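Local coordinates for particle-associated glycoside hydrolase (Acinetobacter phage Fri1, PDB 6C72), which depolymerises the capsular polysaccharide of Acinetobacter baumannii as the phage tailspike, clearing the host capsule during virus entry, at the interface of chains A and B. Numbering follows the deposited sequence. Chains: chain A/B, Particle-associated glycoside hydrolase.

Contact 1 and contact 2 lie side by side in the C-terminal strand-rich domain, their C-alpha centres about 12 Å apart, and both draw on B:Ile490 of strand 485-494. Its delta-methyl serves contact 1, while its gamma-methyl and backbone serve contact 2, so the apolar packing of one passes directly into the water-mediated polar network of the other. Contact 3 belongs to the long parallel beta-helix body, its C-alpha centre about 79 Å from that of contact 1 and about 73 Å from that of contact 2. Neighbouring chains of the deposited trimer are thus joined at two well-separated levels, which should keep their body and C-terminal domain in register.

Contact 1: the interface of chains A and B. Residues chain A 486, 511-512, 584; chain B 490, 514, 516, 529, 580.
Side chains from strands of the C-terminal domain pack against one another across the chains here, strands 485-494, 509-517 and 576-585 of chain A meeting strands 485-494, 509-517, 528-536 and 576-585 of chain B. A:Phe584 sits at the centre, and B:Lys580, with its aliphatic chain, reaches both it and A:Phe486. The lysine runs straight from its backbone and bends only at the end (chi4 -73°), which lays CE over the face of the A:Phe486 ring, 3.5 Å from its centroid. One carbon back, B:Lys580 CD lies 3.5 Å from A:Phe584 CE2, while its CB comes to that ring's edge in plane. Within chain A, the two phenylalanines pack edge to face, CD2 of A:Phe486 over the rim of A:Phe584. On the other flank, the methyl B:Thr516 CG2 meets A:Phe584 CB at 3.4 Å, and B:Thr514 CG2 touches CZ at 3.8 Å. B:Tyr529 crosses A:Lys512 at about a right angle, its phenolic OH 3.5 Å from the lysine CB. B:Ile490 holds CG1 anti to its backbone N (chi1 -162°), extending CD1 to within 3.6 Å of A:Phe486 CB. This largely apolar packing probably helps hold the C-terminal domains of the tailspike together.

Contact 2: the interface of chains A and B. Residues chain A 478-480; chain B 473, 490-491.
A polar interface with a shared water joins the end of strand 475-478 and the following loop of chain A to chain B, and it probably helps fix the C-terminal domains of neighbouring chains against each other. A:Lys478 and B:Asp473 form a salt bridge, NZ to the carboxylate OD1 at 3.0 Å, and OD1 offers its syn lone pair. The lysine bends at its last torsion (chi4 63°), and the same ammonium also donates to the backbone carbonyl of A:Ser479, so two oxygens from different chains hold it. A:Pro480 wedges between B:Asp473 and B:Arg491: its CB lies 3.7 Å from the carboxylate OD2 of B:Asp473, and its CD sits over the guanidinium face, toward the rim, 3.5 Å from CZ of B:Arg491. A bond within its own chain helps hold that guanidinium: NH1 donates in the guanidinium plane to the carbonyl O of B:Ile490 at 2.7 Å, though it stands above the carbonyl plane. The methyl B:Ile490 CG2 packs against A:Lys478 CA at 3.7 Å. Water 1 bridges backbone groups of both chains: it contacts the carbonyl O of A:Lys478 at 2.8 Å, the carbonyl O of B:Asp473 and the amide N of B:Ile490, and lies at the edge of the B:Arg491 guanidinium, 2.9 Å from NH1.

Contact 3: the interface of chains A and B. Residues chain A 188, 191, 223, 225, 249; chain B 160, 163-164.
B:Asn164, on the short helix 160-165, presses its carboxamide against the beta-helix body of chain A in this trimeric tailspike depolymerase. Both ends of its amide are engaged. The carbonyl OD1 accepts from the ammonium NZ of A:Lys223 at 2.8 Å, with the donor standing 51° above the carbonyl plane. The amide ND2 donates to OE1 of A:Gln188 at 3.0 Å, somewhat tilted from both planes, the two amides being turned 55° against each other. In A:Lys223, CG lies opposite the backbone N (chi1 176°) and the chain beyond it is extended, which carries its nitrogen from strand 222-224 out to the helix. A:Leu191 points toward B:Asn164 from the chain A side, its CD1 3.5 Å from the same OD1, and its CD2 lies 4.0 Å from both B:Glu160 CG and B:Ile163 CG2. The other end of the A:Gln188 amide is used as well: NE2 donates, nearly within its own plane, to the carboxylate OE2 of B:Glu160 at 2.9 Å, an oxygen met from above the carboxylate. A:Gln188 therefore links B:Glu160 and B:Asn164, one turn apart on the helix. Beside them B:Ile163 packs against A:Ile225, and its backbone O takes a bond from A:Lys249 NZ at 2.9 Å, with the donor in the carbonyl plane, on a lone pair of that oxygen.

Contact 1: the interface of chains A and B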
loop_
_atom_site.group_PDB
_atom_site.type_symbol
_atom_site.label_atom_id
_atom_site.label_comp_id
_atom_site.label_asym_id
_atom_site.label_seq_id
_atom_site.Cartn_x
_atom_site.Cartn_y
_atom_site.Cartn_z
ATOM N N PHE A 486 41.761 3.370 21.124
ATOM C CA PHE A 486 41.979 4.773 21.445
ATOM C C PHE A 486 40.607 5.398 21.668
ATOM O O PHE A 486 39.787 5.432 20.749
ATOM C CB PHE A 486 42.750 5.478 20.328
ATOM C CG PHE A 486 42.932 6.946 20.545
ATOM C CD1 PHE A 486 41.975 7.841 20.113
ATOM C CD2 PHE A 486 44.065 7.433 21.165
ATOM C CE1 PHE A 486 42.133 9.193 20.303
ATOM C CE2 PHE A 486 44.237 8.795 21.365
ATOM C CZ PHE A 486 43.270 9.676 20.939
ATOM N N CYS A 511 47.682 7.142 28.916
ATOM C CA CYS A 511 46.711 8.218 28.853
ATOM C C CYS A 511 47.414 9.548 28.683
ATOM O O CYS A 511 48.494 9.767 29.235
ATOM C CB CYS A 511 45.849 8.252 30.097
ATOM S SG CYS A 511 45.040 6.667 30.427
ATOM N N LYS A 512 46.820 10.412 27.875
ATOM C CA LYS A 512 47.242 11.797 27.741
ATOM C C LYS A 512 46.052 12.688 28.094
ATOM O O LYS A 512 44.984 12.573 27.479
ATOM C CB LYS A 512 47.754 12.068 26.324
ATOM C CG LYS A 512 48.271 13.474 26.114
ATOM C CD LYS A 512 48.490 13.725 24.664
ATOM C CE LYS A 512 48.876 15.158 24.404
ATOM N NZ LYS A 512 49.064 15.378 22.917
ATOM N N PHE A 584 44.837 4.971 25.529
ATOM C CA PHE A 584 45.358 3.910 24.676
ATOM C C PHE A 584 45.297 2.621 25.486
ATOM O O PHE A 584 45.872 2.557 26.578
ATOM C CB PHE A 584 46.806 4.199 24.265
ATOM C CG PHE A 584 47.009 5.528 23.587
ATOM C CD1 PHE A 584 46.968 6.711 24.304
ATOM C CD2 PHE A 584 47.264 5.591 22.218
ATOM C CE1 PHE A 584 47.153 7.925 23.675
ATOM C CE2 PHE A 584 47.456 6.807 21.582
ATOM C CZ PHE A 584 47.397 7.974 22.316
ATOM N N ILE B 490 45.548 2.397 14.450
ATOM C CA ILE B 490 46.143 1.999 15.719
ATOM C C ILE B 490 46.345 0.484 15.714
ATOM O O ILE B 490 45.519 -0.267 15.186
ATOM C CB ILE B 490 45.269 2.488 16.900
ATOM C CG1 ILE B 490 46.062 2.495 18.202
ATOM C CG2 ILE B 490 44.013 1.652 17.045
ATOM C CD1 ILE B 490 45.315 3.194 19.348
ATOM N N THR B 514 52.486 7.572 18.024
ATOM C CA THR B 514 52.431 7.521 19.471
ATOM C C THR B 514 52.613 6.067 19.870
ATOM O O THR B 514 51.932 5.184 19.336
ATOM C CB THR B 514 51.109 8.096 20.013
ATOM O OG1 THR B 514 50.951 9.449 19.567
ATOM C CG2 THR B 514 51.085 8.079 21.541
ATOM N N THR B 516 52.905 3.611 23.258
ATOM C CA THR B 516 52.687 3.565 24.693
ATOM C C THR B 516 52.379 2.132 25.108
ATOM O O THR B 516 51.894 1.325 24.311
ATOM C CB THR B 516 51.562 4.532 25.093
ATOM O OG1 THR B 516 51.521 4.664 26.519
ATOM C CG2 THR B 516 50.225 4.022 24.604
ATOM N N TYR B 529 55.747 6.342 26.833
ATOM C CA TYR B 529 54.909 7.231 26.042
ATOM C C TYR B 529 55.872 8.017 25.157
ATOM O O TYR B 529 56.459 9.005 25.602
ATOM C CB TYR B 529 54.055 8.143 26.919
ATOM C CG TYR B 529 52.923 8.779 26.146
ATOM C CD1 TYR B 529 53.172 9.763 25.192
ATOM C CD2 TYR B 529 51.607 8.372 26.332
ATOM C CE1 TYR B 529 52.158 10.333 24.459
ATOM C CE2 TYR B 529 50.568 8.951 25.602
ATOM C CZ TYR B 529 50.861 9.927 24.665
ATOM O OH TYR B 529 49.861 10.513 23.930
ATOM N N LYS B 580 49.894 4.138 17.619
ATOM C CA LYS B 580 48.903 4.933 16.909
ATOM C C LYS B 580 49.627 5.845 15.928
ATOM O O LYS B 580 50.633 6.473 16.286
ATOM C CB LYS B 580 48.066 5.759 17.887
ATOM C CG LYS B 580 47.005 6.639 17.249
ATOM C CD LYS B 580 46.177 7.349 18.324
ATOM C CE LYS B 580 44.991 8.137 17.744
ATOM N NZ LYS B 580 45.349 9.395 17.020
#

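Contact 2: the interface of chains A and B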
loop_
_atom_site.group_PDB
_atom_site.type_symbol
_atom_site.label_atom_id
_atom_site.label_comp_id
_atom_site.label_asym_id
_atom_site.label_seq_id
_atom_site.Cartn_x
_atom_site.Cartn_y
_atom_site.Cartn_z
ATOM N N LYS A 478 39.977 1.930 16.630
ATOM C CA LYS A 478 40.436 0.653 17.153
ATOM C C LYS A 478 41.114 -0.144 16.052
ATOM O O LYS A 478 40.989 0.155 14.860
ATOM C CB LYS A 478 39.286 -0.172 17.736
ATOM C CG LYS A 478 38.381 -0.778 16.670
ATOM C CD LYS A 478 37.394 -1.740 17.292
ATOM C CE LYS A 478 36.553 -2.423 16.229
ATOM N NZ LYS A 478 37.366 -3.269 15.297
ATOM N N SER A 479 41.820 -1.169 16.466
ATOM C CA SER A 479 42.430 -2.104 15.547
ATOM C C SER A 479 41.379 -3.057 14.985
ATOM O O SER A 479 40.420 -3.408 15.683
ATOM C CB SER A 479 43.505 -2.901 16.260
ATOM O OG SER A 479 43.910 -4.001 15.472
ATOM N N PRO A 480 41.551 -3.504 13.732
ATOM C CA PRO A 480 40.651 -4.535 13.183
ATOM C C PRO A 480 40.701 -5.843 13.946
ATOM O O PRO A 480 39.747 -6.624 13.864
ATOM C CB PRO A 480 41.158 -4.718 11.742
ATOM C CG PRO A 480 41.930 -3.479 11.428
ATOM C CD PRO A 480 42.543 -3.057 12.737
ATOM N N ASP B 473 37.723 1.420 12.382
ATOM C CA ASP B 473 39.110 0.986 12.203
ATOM C C ASP B 473 39.991 2.075 11.613
ATOM O O ASP B 473 41.202 1.872 11.476
ATOM C CB ASP B 473 39.192 -0.237 11.289
ATOM C CG ASP B 473 38.513 -1.455 11.874
ATOM O OD1 ASP B 473 38.103 -1.410 13.054
ATOM O OD2 ASP B 473 38.347 -2.453 11.139
ATOM N N ILE B 490 45.548 2.397 14.450
ATOM C CA ILE B 490 46.143 1.999 15.719
ATOM C C ILE B 490 46.345 0.484 15.714
ATOM O O ILE B 490 45.519 -0.267 15.186
ATOM C CB ILE B 490 45.269 2.488 16.900
ATOM C CG1 ILE B 490 46.062 2.495 18.202
ATOM C CG2 ILE B 490 44.013 1.652 17.045
ATOM C CD1 ILE B 490 45.315 3.194 19.348
ATOM N N ARG B 491 47.473 0.035 16.265
ATOM C CA ARG B 491 47.791 -1.385 16.286
ATOM C C ARG B 491 48.403 -1.771 17.627
ATOM O O ARG B 491 48.960 -0.943 18.354
ATOM C CB ARG B 491 48.740 -1.787 15.138
ATOM C CG ARG B 491 48.152 -1.676 13.716
ATOM C CD ARG B 491 47.019 -2.674 13.436
ATOM N NE ARG B 491 46.527 -2.564 12.059
ATOM C CZ ARG B 491 45.591 -1.704 11.668
ATOM N NH1 ARG B 491 45.045 -0.879 12.551
ATOM N NH2 ARG B 491 45.200 -1.659 10.399
HETATM O O HOH W 1 43.089 1.109 13.344
#

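Contact 3: the interface of chains A and B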
loop_
_atom_site.group_PDB
_atom_site.type_symbol
_atom_site.label_atom_id
_atom_site.label_comp_id
_atom_site.label_asym_id
_atom_site.label_seq_id
_atom_site.Cartn_x
_atom_site.Cartn_y
_atom_site.Cartn_z
ATOM N N GLN A 188 -29.452 19.956 -1.897
ATOM C CA GLN A 188 -28.584 18.935 -2.470
ATOM C C GLN A 188 -29.399 18.039 -3.388
ATOM O O GLN A 188 -30.631 18.027 -3.334
ATOM C CB GLN A 188 -27.880 18.100 -1.389
ATOM C CG GLN A 188 -28.768 17.131 -0.630
ATOM C CD GLN A 188 -29.670 17.841 0.368
ATOM O OE1 GLN A 188 -29.219 18.714 1.113
ATOM N NE2 GLN A 188 -30.944 17.449 0.410
ATOM N N LEU A 191 -28.847 13.219 -0.709
ATOM C CA LEU A 191 -28.447 13.304 0.690
ATOM C C LEU A 191 -28.351 11.908 1.299
ATOM O O LEU A 191 -29.297 11.121 1.219
ATOM C CB LEU A 191 -29.434 14.159 1.483
ATOM C CG LEU A 191 -29.232 14.249 2.999
ATOM C CD1 LEU A 191 -27.926 14.945 3.355
ATOM C CD2 LEU A 191 -30.431 14.924 3.657
ATOM N N LYS A 223 -24.153 14.819 -0.832
ATOM C CA LYS A 223 -23.821 15.169 0.543
ATOM C C LYS A 223 -23.920 13.900 1.375
ATOM O O LYS A 223 -24.998 13.304 1.472
ATOM C CB LYS A 223 -24.755 16.255 1.091
ATOM C CG LYS A 223 -24.510 16.582 2.544
ATOM C CD LYS A 223 -25.391 17.710 3.101
ATOM C CE LYS A 223 -25.042 17.907 4.586
ATOM N NZ LYS A 223 -25.876 18.904 5.338
ATOM N N ILE A 225 -23.582 11.980 4.905
ATOM C CA ILE A 225 -23.484 11.870 6.357
ATOM C C ILE A 225 -23.396 10.420 6.802
ATOM O O ILE A 225 -22.828 10.151 7.871
ATOM C CB ILE A 225 -24.674 12.562 7.060
ATOM C CG1 ILE A 225 -25.018 13.887 6.385
ATOM C CG2 ILE A 225 -24.410 12.789 8.558
ATOM C CD1 ILE A 225 -26.257 14.530 6.987
ATOM N N LYS A 249 -21.607 12.922 11.559
ATOM C CA LYS A 249 -21.978 13.506 12.837
ATOM C C LYS A 249 -21.326 12.734 13.975
ATOM O O LYS A 249 -20.885 11.590 13.810
ATOM C CB LYS A 249 -23.502 13.528 13.030
ATOM C CG LYS A 249 -24.230 14.358 12.012
ATOM C CD LYS A 249 -25.730 14.386 12.296
ATOM C CE LYS A 249 -26.486 15.151 11.216
ATOM N NZ LYS A 249 -27.931 15.231 11.526
ATOM N N GLU B 160 -35.662 15.924 6.378
ATOM C CA GLU B 160 -34.444 16.381 5.715
ATOM C C GLU B 160 -33.885 17.638 6.365
ATOM O O GLU B 160 -32.671 17.754 6.555
ATOM C CB GLU B 160 -34.710 16.640 4.232
ATOM C CG GLU B 160 -33.578 17.398 3.565
ATOM C CD GLU B 160 -33.831 17.702 2.103
ATOM O OE1 GLU B 160 -34.566 16.924 1.441
ATOM O OE2 GLU B 160 -33.284 18.721 1.615
ATOM N N ILE B 163 -32.158 16.728 9.543
ATOM C CA ILE B 163 -30.948 15.982 9.219
ATOM C C ILE B 163 -29.847 16.932 8.768
ATOM O O ILE B 163 -28.682 16.797 9.169
ATOM C CB ILE B 163 -31.255 14.912 8.155
ATOM C CG1 ILE B 163 -32.154 13.821 8.747
ATOM C CG2 ILE B 163 -29.977 14.321 7.615
ATOM C CD1 ILE B 163 -32.633 12.793 7.742
ATOM N N ASN B 164 -30.210 17.950 7.988
ATOM C CA ASN B 164 -29.219 18.887 7.479
ATOM C C ASN B 164 -28.819 19.944 8.504
ATOM O O ASN B 164 -27.674 20.403 8.484
ATOM C CB ASN B 164 -29.752 19.572 6.220
ATOM C CG ASN B 164 -29.454 18.782 4.964
ATOM O OD1 ASN B 164 -28.523 17.970 4.945
ATOM N ND2 ASN B 164 -30.239 19.004 3.911
#